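Local coordinates for protein unsaturated glucuronyl hydrolase (Streptococcus agalactiae, PDB 2ZZR) that catalyses the hydrolysis of unsaturated hyaluronan, chondroitin and heparin disaccharides, releasing the unsaturated uronic acid residue, at residues W78-Y83 and Y390-Y396; W68-W73 and I376-Y381; V311-E316 and E384-F389. One frame throughout, in Å; residues are numbered along the deposited sequence.

Contact 1. Residues W78-Y83 and Y390-Y396; sequences WLAYEY and YKDWELY
W78-Y83 is regular helix. Y390 ends another helix, and K391 (phi/psi -136/177) turns the chain into an extended tail that runs to Y396. CA-CA distances set the register: Y83 to K391 8.8 Å, E82 to W393 8.9 Å, W78 to Y396 9.7 Å.

The polar part converges on E82 (chi1 m, chi2 t). OE1 of E82 accepts hydrogen bonds from Y396 OH (2.6 Å) and W393 NE1 (2.9 Å). OE2 of E82 forms a salt bridge with K391 NZ (2.9 Å). Water 1 donates to E82 OE2 (2.8 Å) and accepts from E394 N (2.8 Å). Water 3 donates to E82 O (2.9 Å) and accepts from K391 NZ (3.0 Å).

Apolar contacts flank this site. L79 CD2 (chi1 m, chi2 t) lies 3.9 Å from W393 CE2 and 3.8 Å from Y396 CE2. W78 CB is 3.9 Å from Y396 CZ. The Y83 and Y390 rings (both chi1 t) meet obliquely, CE1 of Y83 to CE2 of Y390 3.5 Å. Their hydroxyls bond to E33 and E29 of helix 25-46.

The arrangement is a C-terminal tail folded back along helix 376-390 and packed against helix 70-84 of the (alpha/alpha)6 barrel, with one helical carboxylate as shared acceptor.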
loop_
_atom_site.group_PDB
_atom_site.type_symbol
_atom_site.label_atom_id
_atom_site.label_comp_id
_atom_site.label_asym_id
_atom_site.label_seq_id
_atom_site.Cartn_x
_atom_site.Cartn_y
_atom_site.Cartn_z
ATOM N N TRP A 78 -3.879 -15.330 -1.994
ATOM C CA TRP A 78 -2.576 -15.787 -2.495
ATOM C C TRP A 78 -1.539 -15.863 -1.377
ATOM O O TRP A 78 -0.738 -16.802 -1.337
ATOM C CB TRP A 78 -2.046 -14.917 -3.643
ATOM C CG TRP A 78 -2.740 -15.103 -4.961
ATOM C CD1 TRP A 78 -3.287 -14.123 -5.742
ATOM C CD2 TRP A 78 -2.960 -16.340 -5.657
ATOM N NE1 TRP A 78 -3.826 -14.668 -6.883
ATOM C CE2 TRP A 78 -3.647 -16.029 -6.854
ATOM C CE3 TRP A 78 -2.653 -17.682 -5.379
ATOM C CZ2 TRP A 78 -4.038 -17.011 -7.774
ATOM C CZ3 TRP A 78 -3.037 -18.657 -6.297
ATOM C CH2 TRP A 78 -3.714 -18.317 -7.482
ATOM N N LEU A 79 -1.560 -14.891 -0.465
ATOM C CA LEU A 79 -0.641 -14.922 0.672
ATOM C C LEU A 79 -0.889 -16.153 1.535
ATOM O O LEU A 79 0.056 -16.837 1.936
ATOM C CB LEU A 79 -0.775 -13.664 1.517
ATOM C CG LEU A 79 -0.192 -12.416 0.861
ATOM C CD1 LEU A 79 -0.558 -11.226 1.718
ATOM C CD2 LEU A 79 1.331 -12.526 0.701
ATOM N N ALA A 80 -2.165 -16.425 1.801
ATOM C CA ALA A 80 -2.570 -17.613 2.555
ATOM C C ALA A 80 -2.119 -18.881 1.828
ATOM O O ALA A 80 -1.628 -19.829 2.460
ATOM C CB ALA A 80 -4.088 -17.615 2.757
ATOM N N TYR A 81 -2.281 -18.885 0.506
ATOM C CA TYR A 81 -1.881 -20.009 -0.339
ATOM C C TYR A 81 -0.378 -20.283 -0.271
ATOM O O TYR A 81 0.049 -21.439 -0.263
ATOM C CB TYR A 81 -2.318 -19.783 -1.789
ATOM C CG TYR A 81 -1.880 -20.877 -2.736
ATOM C CD1 TYR A 81 -0.880 -20.650 -3.682
ATOM C CD2 TYR A 81 -2.454 -22.150 -2.674
ATOM C CE1 TYR A 81 -0.469 -21.660 -4.550
ATOM C CE2 TYR A 81 -2.050 -23.161 -3.532
ATOM C CZ TYR A 81 -1.060 -22.912 -4.463
ATOM O OH TYR A 81 -0.658 -23.908 -5.317
ATOM N N GLU A 82 0.424 -19.223 -0.220
ATOM C CA GLU A 82 1.865 -19.380 -0.041
ATOM C C GLU A 82 2.199 -20.016 1.297
ATOM O O GLU A 82 3.182 -20.750 1.411
ATOM C CB GLU A 82 2.572 -18.039 -0.157
ATOM C CG GLU A 82 2.486 -17.453 -1.546
ATOM C CD GLU A 82 3.564 -16.441 -1.799
ATOM O OE1 GLU A 82 3.238 -15.325 -2.248
ATOM O OE2 GLU A 82 4.738 -16.771 -1.548
ATOM N N TYR A 83 1.377 -19.730 2.300
ATOM C CA TYR A 83 1.587 -20.254 3.636
ATOM C C TYR A 83 1.258 -21.741 3.757
ATOM O O TYR A 83 2.013 -22.481 4.382
ATOM C CB TYR A 83 0.790 -19.457 4.669
ATOM C CG TYR A 83 0.991 -19.944 6.085
ATOM C CD1 TYR A 83 2.155 -19.628 6.789
ATOM C CD2 TYR A 83 0.025 -20.726 6.720
ATOM C CE1 TYR A 83 2.348 -20.066 8.084
ATOM C CE2 TYR A 83 0.208 -21.175 8.019
ATOM C CZ TYR A 83 1.374 -20.844 8.695
ATOM O OH TYR A 83 1.569 -21.280 9.982
ATOM N N TYR A 390 7.836 -14.027 8.017
ATOM C CA TYR A 390 7.818 -15.478 8.188
ATOM C C TYR A 390 8.655 -16.249 7.168
ATOM O O TYR A 390 9.231 -17.300 7.483
ATOM C CB TYR A 390 6.374 -15.975 8.144
ATOM C CG TYR A 390 6.219 -17.409 8.588
ATOM C CD1 TYR A 390 6.297 -17.748 9.939
ATOM C CD2 TYR A 390 5.997 -18.418 7.660
ATOM C CE1 TYR A 390 6.152 -19.067 10.357
ATOM C CE2 TYR A 390 5.859 -19.748 8.066
ATOM C CZ TYR A 390 5.937 -20.056 9.411
ATOM O OH TYR A 390 5.787 -21.361 9.815
ATOM N N LYS A 391 8.705 -15.750 5.941
ATOM C CA LYS A 391 9.423 -16.448 4.887
ATOM C C LYS A 391 10.250 -15.459 4.088
ATOM O O LYS A 391 10.211 -14.260 4.355
ATOM C CB LYS A 391 8.445 -17.201 3.976
ATOM C CG LYS A 391 7.511 -16.320 3.158
ATOM C CD LYS A 391 6.561 -17.140 2.293
ATOM C CE LYS A 391 7.279 -17.724 1.078
ATOM N NZ LYS A 391 6.339 -18.442 0.175
ATOM N N ASP A 392 11.014 -15.971 3.132
ATOM C CA ASP A 392 11.650 -15.110 2.148
ATOM C C ASP A 392 10.620 -14.909 1.050
ATOM O O ASP A 392 10.517 -15.709 0.123
ATOM C CB ASP A 392 12.934 -15.751 1.605
ATOM C CG ASP A 392 13.579 -14.929 0.493
ATOM O OD1 ASP A 392 14.314 -15.513 -0.324
ATOM O OD2 ASP A 392 13.341 -13.698 0.423
ATOM N N TRP A 393 9.831 -13.845 1.181
ATOM C CA TRP A 393 8.676 -13.664 0.304
ATOM C C TRP A 393 9.038 -12.999 -1.025
ATOM O O TRP A 393 9.661 -11.937 -1.050
ATOM C CB TRP A 393 7.562 -12.890 1.025
ATOM C CG TRP A 393 6.356 -12.663 0.153
ATOM C CD1 TRP A 393 5.561 -13.618 -0.412
ATOM C CD2 TRP A 393 5.815 -11.396 -0.254
ATOM N NE1 TRP A 393 4.556 -13.025 -1.153
ATOM C CE2 TRP A 393 4.687 -11.665 -1.068
ATOM C CE3 TRP A 393 6.169 -10.062 -0.005
ATOM C CZ2 TRP A 393 3.910 -10.646 -1.644
ATOM C CZ3 TRP A 393 5.397 -9.048 -0.581
ATOM C CH2 TRP A 393 4.277 -9.349 -1.385
ATOM N N GLU A 394 8.662 -13.649 -2.126
ATOM C CA GLU A 394 8.803 -13.076 -3.454
ATOM C C GLU A 394 7.685 -12.057 -3.701
ATOM O O GLU A 394 6.508 -12.424 -3.772
ATOM C CB GLU A 394 8.759 -14.172 -4.529
ATOM C CG GLU A 394 9.079 -13.661 -5.927
ATOM C CD GLU A 394 8.961 -14.728 -7.014
ATOM O OE1 GLU A 394 9.262 -14.406 -8.183
ATOM O OE2 GLU A 394 8.585 -15.886 -6.704
ATOM N N LEU A 395 8.059 -10.785 -3.849
ATOM C CA LEU A 395 7.062 -9.708 -3.973
ATOM C C LEU A 395 6.143 -9.866 -5.167
ATOM O O LEU A 395 6.603 -10.131 -6.282
ATOM C CB LEU A 395 7.753 -8.342 -4.062
ATOM C CG LEU A 395 8.049 -7.620 -2.750
ATOM C CD1 LEU A 395 8.941 -8.444 -1.836
ATOM C CD2 LEU A 395 8.698 -6.272 -3.045
ATOM N N TYR A 396 4.845 -9.675 -4.938
ATOM C CA TYR A 396 3.900 -9.519 -6.051
ATOM C C TYR A 396 4.225 -8.229 -6.793
ATOM O O TYR A 396 4.223 -8.197 -8.029
ATOM C CB TYR A 396 2.448 -9.493 -5.553
ATOM C CG TYR A 396 2.050 -10.699 -4.712
ATOM C CD1 TYR A 396 2.684 -11.937 -4.887
ATOM C CD2 TYR A 396 1.030 -10.610 -3.764
ATOM C CE1 TYR A 396 2.316 -13.045 -4.124
ATOM C CE2 TYR A 396 0.647 -11.718 -2.999
ATOM C CZ TYR A 396 1.302 -12.931 -3.186
ATOM O OH TYR A 396 0.946 -14.024 -2.428
HETATM O O HOH W 1 7.403 -16.197 -1.996
HETATM O O HOH W 2 5.307 -14.784 -4.292
HETATM O O HOH W 3 5.871 -20.493 2.356
#

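Contact 2. Residues W68-W73 and I376-Y381; sequences WTNGFW and IWGDYY
This contact joins the first and last inner helices of the (alpha/alpha)6 barrel of family 88. W68 and T69 lead in as a loop, and the chain is helical by G71. I376-Y381 is the opening of helix 376-390. The closest CA pair is F72 and Y380, at 5.6 Å.

F72 has the most surface covered. It is a knob in a hole formed by I376, W377, Y380 and Y381. With chi1 m, its ring receives W377 CB over one face, a CH-pi contact 3.6 Å from the F72 centroid. F72 CD1 is 3.7 Å from Y380 CB, and F72 CE1 is 3.8 Å from Y381 CE2. F72, Y380 and Y381 form an aromatic cluster with oblique rings.

I376 (chi1 t, chi2 p) puts CG1 3.7 Å from F72 CB and 3.7 Å from W73 N. I376 CG2 meets T69 CB at 3.5 Å.

W377 (chi1 p) turns its ring to W68, also chi1 p. The six-membered rings are 5.0 Å apart between centroids, planes at 34°. The W377 side chain is about 3 Å from that of R246, probably substrate-binding, and the W68 side chain about 4 Å from that of D114, the probable nucleophile (nearest atoms); the pair borders the active site. W68 NE1 bonds to Y363 OH. Across the pair, CZ2 of W68 lies over one face of the W377 ring, 3.7 Å from CZ3 of W377.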
loop_
_atom_site.group_PDB
_atom_site.type_symbol
_atom_site.label_atom_id
_atom_site.label_comp_id
_atom_site.label_asym_id
_atom_site.label_seq_id
_atom_site.Cartn_x
_atom_site.Cartn_y
_atom_site.Cartn_z
ATOM N N TRP A 68 -11.768 -0.103 -6.456
ATOM C CA TRP A 68 -10.305 -0.013 -6.552
ATOM C C TRP A 68 -9.621 -1.027 -5.634
ATOM O O TRP A 68 -8.395 -1.163 -5.660
ATOM C CB TRP A 68 -9.805 1.409 -6.226
ATOM C CG TRP A 68 -9.932 1.837 -4.778
ATOM C CD1 TRP A 68 -11.030 2.394 -4.180
ATOM C CD2 TRP A 68 -8.920 1.763 -3.761
ATOM N NE1 TRP A 68 -10.768 2.664 -2.860
ATOM C CE2 TRP A 68 -9.481 2.287 -2.573
ATOM C CE3 TRP A 68 -7.594 1.299 -3.738
ATOM C CZ2 TRP A 68 -8.768 2.354 -1.365
ATOM C CZ3 TRP A 68 -6.878 1.371 -2.538
ATOM C CH2 TRP A 68 -7.469 1.898 -1.367
ATOM N N THR A 69 -10.433 -1.742 -4.857
ATOM C CA THR A 69 -9.968 -2.526 -3.710
ATOM C C THR A 69 -10.064 -4.045 -3.896
ATOM O O THR A 69 -9.616 -4.801 -3.027
ATOM C CB THR A 69 -10.790 -2.181 -2.461
ATOM O OG1 THR A 69 -12.190 -2.210 -2.784
ATOM C CG2 THR A 69 -10.426 -0.802 -1.931
ATOM N N ASN A 70 -10.655 -4.489 -5.003
ATOM C CA ASN A 70 -10.936 -5.926 -5.189
ATOM C C ASN A 70 -9.699 -6.823 -5.153
ATOM O O ASN A 70 -9.765 -7.948 -4.650
ATOM C CB ASN A 70 -11.700 -6.175 -6.481
ATOM C CG ASN A 70 -13.030 -5.468 -6.503
ATOM O OD1 ASN A 70 -14.067 -6.049 -6.155
ATOM N ND2 ASN A 70 -13.011 -4.204 -6.887
ATOM N N GLY A 71 -8.589 -6.312 -5.676
ATOM C CA GLY A 71 -7.318 -7.049 -5.731
ATOM C C GLY A 71 -6.741 -7.413 -4.375
ATOM O O GLY A 71 -6.016 -8.408 -4.263
ATOM N N PHE A 72 -7.055 -6.618 -3.347
ATOM C CA PHE A 72 -6.570 -6.871 -1.988
ATOM C C PHE A 72 -7.163 -8.146 -1.397
ATOM O O PHE A 72 -6.491 -8.854 -0.649
ATOM C CB PHE A 72 -6.833 -5.678 -1.060
ATOM C CG PHE A 72 -6.069 -4.440 -1.437
ATOM C CD1 PHE A 72 -4.671 -4.428 -1.409
ATOM C CD2 PHE A 72 -6.744 -3.281 -1.820
ATOM C CE1 PHE A 72 -3.957 -3.280 -1.757
ATOM C CE2 PHE A 72 -6.037 -2.131 -2.175
ATOM C CZ PHE A 72 -4.644 -2.131 -2.142
ATOM N N TRP A 73 -8.414 -8.442 -1.749
ATOM C CA TRP A 73 -9.044 -9.705 -1.355
ATOM C C TRP A 73 -8.273 -10.896 -1.943
ATOM O O TRP A 73 -7.836 -11.785 -1.204
ATOM C CB TRP A 73 -10.520 -9.734 -1.781
ATOM C CG TRP A 73 -11.152 -11.108 -1.720
ATOM C CD1 TRP A 73 -11.631 -11.835 -2.773
ATOM C CD2 TRP A 73 -11.357 -11.915 -0.547
ATOM N NE1 TRP A 73 -12.128 -13.041 -2.331
ATOM C CE2 TRP A 73 -11.972 -13.118 -0.973
ATOM C CE3 TRP A 73 -11.088 -11.736 0.819
ATOM C CZ2 TRP A 73 -12.318 -14.142 -0.079
ATOM C CZ3 TRP A 73 -11.432 -12.759 1.714
ATOM C CH2 TRP A 73 -12.044 -13.945 1.254
ATOM N N ILE A 376 -9.949 -3.544 3.510
ATOM C CA ILE A 376 -9.355 -4.687 2.819
ATOM C C ILE A 376 -7.868 -4.499 2.497
ATOM O O ILE A 376 -7.114 -5.477 2.478
ATOM C CB ILE A 376 -10.195 -5.130 1.589
ATOM C CG1 ILE A 376 -9.764 -6.518 1.080
ATOM C CG2 ILE A 376 -10.179 -4.062 0.479
ATOM C CD1 ILE A 376 -9.860 -7.629 2.146
ATOM N N TRP A 377 -7.441 -3.258 2.264
ATOM C CA TRP A 377 -6.001 -3.012 2.056
ATOM C C TRP A 377 -5.216 -3.149 3.369
ATOM O O TRP A 377 -4.090 -3.650 3.377
ATOM C CB TRP A 377 -5.737 -1.656 1.371
ATOM C CG TRP A 377 -6.275 -0.494 2.134
ATOM C CD1 TRP A 377 -5.601 0.289 3.028
ATOM C CD2 TRP A 377 -7.612 0.016 2.078
ATOM N NE1 TRP A 377 -6.443 1.260 3.537
ATOM C CE2 TRP A 377 -7.681 1.113 2.966
ATOM C CE3 TRP A 377 -8.762 -0.351 1.362
ATOM C CZ2 TRP A 377 -8.854 1.850 3.159
ATOM C CZ3 TRP A 377 -9.929 0.380 1.557
ATOM C CH2 TRP A 377 -9.964 1.462 2.452
ATOM N N GLY A 378 -5.819 -2.721 4.476
ATOM C CA GLY A 378 -5.228 -2.918 5.801
ATOM C C GLY A 378 -5.085 -4.397 6.113
ATOM O O GLY A 378 -4.047 -4.832 6.615
ATOM N N ASP A 379 -6.119 -5.174 5.796
ATOM C CA ASP A 379 -6.055 -6.634 5.940
ATOM C C ASP A 379 -4.928 -7.206 5.095
ATOM O O ASP A 379 -4.127 -8.018 5.578
ATOM C CB ASP A 379 -7.368 -7.278 5.498
ATOM C CG ASP A 379 -8.487 -7.093 6.506
ATOM O OD1 ASP A 379 -8.284 -6.427 7.546
ATOM O OD2 ASP A 379 -9.585 -7.633 6.245
ATOM N N TYR A 380 -4.875 -6.770 3.835
ATOM C CA TYR A 380 -3.867 -7.244 2.907
ATOM C C TYR A 380 -2.437 -6.939 3.398
ATOM O O TYR A 380 -1.594 -7.844 3.451
ATOM C CB TYR A 380 -4.071 -6.718 1.466
ATOM C CG TYR A 380 -2.878 -7.128 0.650
ATOM C CD1 TYR A 380 -1.794 -6.269 0.502
ATOM C CD2 TYR A 380 -2.775 -8.422 0.133
ATOM C CE1 TYR A 380 -0.656 -6.661 -0.175
ATOM C CE2 TYR A 380 -1.634 -8.827 -0.556
ATOM C CZ TYR A 380 -0.577 -7.937 -0.695
ATOM O OH TYR A 380 0.572 -8.295 -1.348
ATOM N N TYR A 381 -2.160 -5.678 3.739
ATOM C CA TYR A 381 -0.795 -5.303 4.139
ATOM C C TYR A 381 -0.384 -5.887 5.496
ATOM O O TYR A 381 0.796 -6.172 5.727
ATOM C CB TYR A 381 -0.578 -3.783 4.065
ATOM C CG TYR A 381 -0.582 -3.275 2.638
ATOM C CD1 TYR A 381 0.408 -3.672 1.733
ATOM C CD2 TYR A 381 -1.574 -2.394 2.189
ATOM C CE1 TYR A 381 0.402 -3.221 0.415
ATOM C CE2 TYR A 381 -1.582 -1.935 0.881
ATOM C CZ TYR A 381 -0.595 -2.342 0.005
ATOM O OH TYR A 381 -0.611 -1.895 -1.286
#

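Contact 3. Residues V311-E316 and E384-F389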
loop_
_atom_site.group_PDB
_atom_site.type_symbol
_atom_site.label_atom_id
_atom_site.label_comp_id
_atom_site.label_asym_id
_atom_site.label_seq_id
_atom_site.Cartn_x
_atom_site.Cartn_y
_atom_site.Cartn_z
ATOM N N VAL A 311 4.895 -0.889 7.914
ATOM C CA VAL A 311 5.682 -2.069 8.284
ATOM C C VAL A 311 6.252 -2.737 7.027
ATOM O O VAL A 311 7.449 -3.039 6.977
ATOM C CB VAL A 311 4.886 -3.072 9.160
ATOM C CG1 VAL A 311 5.620 -4.423 9.235
ATOM C CG2 VAL A 311 4.684 -2.510 10.572
ATOM N N CYS A 312 5.408 -2.956 6.019
ATOM C CA CYS A 312 5.861 -3.544 4.744
ATOM C C CYS A 312 6.972 -2.712 4.108
ATOM O O CYS A 312 7.971 -3.267 3.625
ATOM C CB CYS A 312 4.694 -3.710 3.764
ATOM S SG CYS A 312 3.452 -4.889 4.327
ATOM N N GLY A 313 6.797 -1.388 4.129
ATOM C CA GLY A 313 7.779 -0.459 3.556
ATOM C C GLY A 313 9.126 -0.513 4.257
ATOM O O GLY A 313 10.175 -0.534 3.609
ATOM N N ILE A 314 9.099 -0.528 5.582
ATOM C CA ILE A 314 10.328 -0.600 6.371
ATOM C C ILE A 314 11.019 -1.948 6.107
ATOM O O ILE A 314 12.232 -2.001 5.868
ATOM C CB ILE A 314 10.048 -0.391 7.885
ATOM C CG1 ILE A 314 9.544 1.039 8.145
ATOM C CG2 ILE A 314 11.310 -0.665 8.718
ATOM C CD1 ILE A 314 8.978 1.239 9.545
ATOM N N HIS A 315 10.238 -3.028 6.123
ATOM C CA HIS A 315 10.774 -4.361 5.850
ATOM C C HIS A 315 11.478 -4.401 4.492
ATOM O O HIS A 315 12.602 -4.914 4.373
ATOM C CB HIS A 315 9.658 -5.413 5.909
ATOM C CG HIS A 315 10.146 -6.811 5.677
ATOM N ND1 HIS A 315 10.525 -7.651 6.702
ATOM C CD2 HIS A 315 10.328 -7.505 4.532
ATOM C CE1 HIS A 315 10.919 -8.807 6.194
ATOM N NE2 HIS A 315 10.811 -8.743 4.880
ATOM N N GLU A 316 10.820 -3.845 3.479
ATOM C CA GLU A 316 11.390 -3.778 2.134
ATOM C C GLU A 316 12.700 -2.985 2.065
ATOM O O GLU A 316 13.697 -3.476 1.530
ATOM C CB GLU A 316 10.363 -3.218 1.142
ATOM C CG GLU A 316 10.819 -3.246 -0.320
ATOM C CD GLU A 316 11.123 -4.659 -0.824
ATOM O OE1 GLU A 316 11.921 -4.772 -1.780
ATOM O OE2 GLU A 316 10.568 -5.648 -0.275
ATOM N N GLU A 384 0.506 -9.351 4.481
ATOM C CA GLU A 384 1.772 -9.263 3.749
ATOM C C GLU A 384 2.948 -9.071 4.710
ATOM O O GLU A 384 4.011 -9.676 4.521
ATOM C CB GLU A 384 1.751 -8.157 2.685
ATOM C CG GLU A 384 2.914 -8.287 1.713
ATOM C CD GLU A 384 3.168 -7.023 0.924
ATOM O OE1 GLU A 384 2.473 -6.816 -0.085
ATOM O OE2 GLU A 384 4.080 -6.259 1.306
ATOM N N ALA A 385 2.759 -8.245 5.740
ATOM C CA ALA A 385 3.795 -8.035 6.754
ATOM C C ALA A 385 4.110 -9.340 7.473
ATOM O O ALA A 385 5.279 -9.681 7.677
ATOM C CB ALA A 385 3.370 -6.969 7.760
ATOM N N LEU A 386 3.060 -10.071 7.845
ATOM C CA LEU A 386 3.233 -11.352 8.522
ATOM C C LEU A 386 4.035 -12.327 7.663
ATOM O O LEU A 386 5.012 -12.939 8.146
ATOM C CB LEU A 386 1.874 -11.943 8.897
ATOM C CG LEU A 386 1.121 -11.199 10.005
ATOM C CD1 LEU A 386 -0.258 -11.853 10.210
ATOM C CD2 LEU A 386 1.916 -11.168 11.309
ATOM N N ILE A 387 3.637 -12.451 6.394
ATOM C CA ILE A 387 4.301 -13.340 5.435
ATOM C C ILE A 387 5.743 -12.882 5.147
ATOM O O ILE A 387 6.656 -13.712 5.069
ATOM C CB ILE A 387 3.468 -13.508 4.121
ATOM C CG1 ILE A 387 2.137 -14.239 4.397
ATOM C CG2 ILE A 387 4.272 -14.213 3.003
ATOM C CD1 ILE A 387 2.263 -15.687 4.921
ATOM N N ARG A 388 5.946 -11.568 5.020
ATOM C CA ARG A 388 7.297 -11.004 4.893
ATOM C C ARG A 388 8.222 -11.459 6.025
ATOM O O ARG A 388 9.371 -11.839 5.781
ATOM C CB ARG A 388 7.252 -9.472 4.863
ATOM C CG ARG A 388 6.983 -8.877 3.481
ATOM C CD ARG A 388 6.797 -7.361 3.591
ATOM N NE ARG A 388 6.747 -6.725 2.273
ATOM C CZ ARG A 388 7.822 -6.385 1.561
ATOM N NH1 ARG A 388 9.046 -6.602 2.040
ATOM N NH2 ARG A 388 7.676 -5.828 0.366
ATOM N N PHE A 389 7.724 -11.406 7.259
ATOM C CA PHE A 389 8.528 -11.756 8.433
ATOM C C PHE A 389 8.806 -13.252 8.492
ATOM O O PHE A 389 9.873 -13.680 8.955
ATOM C CB PHE A 389 7.805 -11.325 9.708
ATOM C CG PHE A 389 8.099 -9.923 10.136
ATOM C CD1 PHE A 389 7.927 -8.851 9.257
ATOM C CD2 PHE A 389 8.517 -9.662 11.435
ATOM C CE1 PHE A 389 8.183 -7.545 9.668
ATOM C CE2 PHE A 389 8.775 -8.362 11.854
ATOM C CZ PHE A 389 8.608 -7.302 10.969
HETATM O O HOH W 4 10.456 -11.616 3.114
#
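Helices 311-316 and 384-389 run nearly parallel, at 27°, with axes 9.6 Å apart. They come closest at C312 and A385, with CA atoms 5.3 Å apart. R388 is the central donor. R388 NH1 and NH2 donate to E316 OE2, at 2.9 and 3.0 Å, in a salt bridge. R388 NE donates to E384 OE2 on the same helix, 2.9 Å, a second salt bridge. R388 NH2 also reaches Y253 OH. The acceptors are shared further: K319 makes a salt bridge with E316 OE2, and E384 OE1 takes hydrogen bonds from Y380 and W397. C312 O lies over the guanidinium face, 3.7 Å from R388 CZ. Water 4 donates to R388 O (2.9 Å) and makes a weak bond with H315 NE2 (3.4 Å).

Apolar and CH-pi contacts complete the interface. R388 CB stands over the H315 ring, 3.7 Å from its centroid (CH-pi). V311 CG1 meets A385 CB at 3.7 Å. Two carboxylates and two cations meet in one network, so the buried charge of R388 is compensated from both helices.

All three contacts meet around helix 376-390. Its start lies in contact 2, its later turns in contact 3, and its end leads into the tail of contact 1. Helix 70-84 also serves both contacts 1 and 2. Y380 joins these two: its OH is 3.4 Å from Y396 CD2, and its CE2 is 3.5 Å from L79 CD1. W393 CZ3 of contact 1 packs 3.4 Å from E384 CD of contact 3. Y381 O of contact 2 is 3.3 Å from C312 SG of contact 3. Contact 2 is beside the active site. In contact 3, the C312 side chain is about 9 Å from that of W250, a probable substrate-binding residue. Contact 1 lies away from the site.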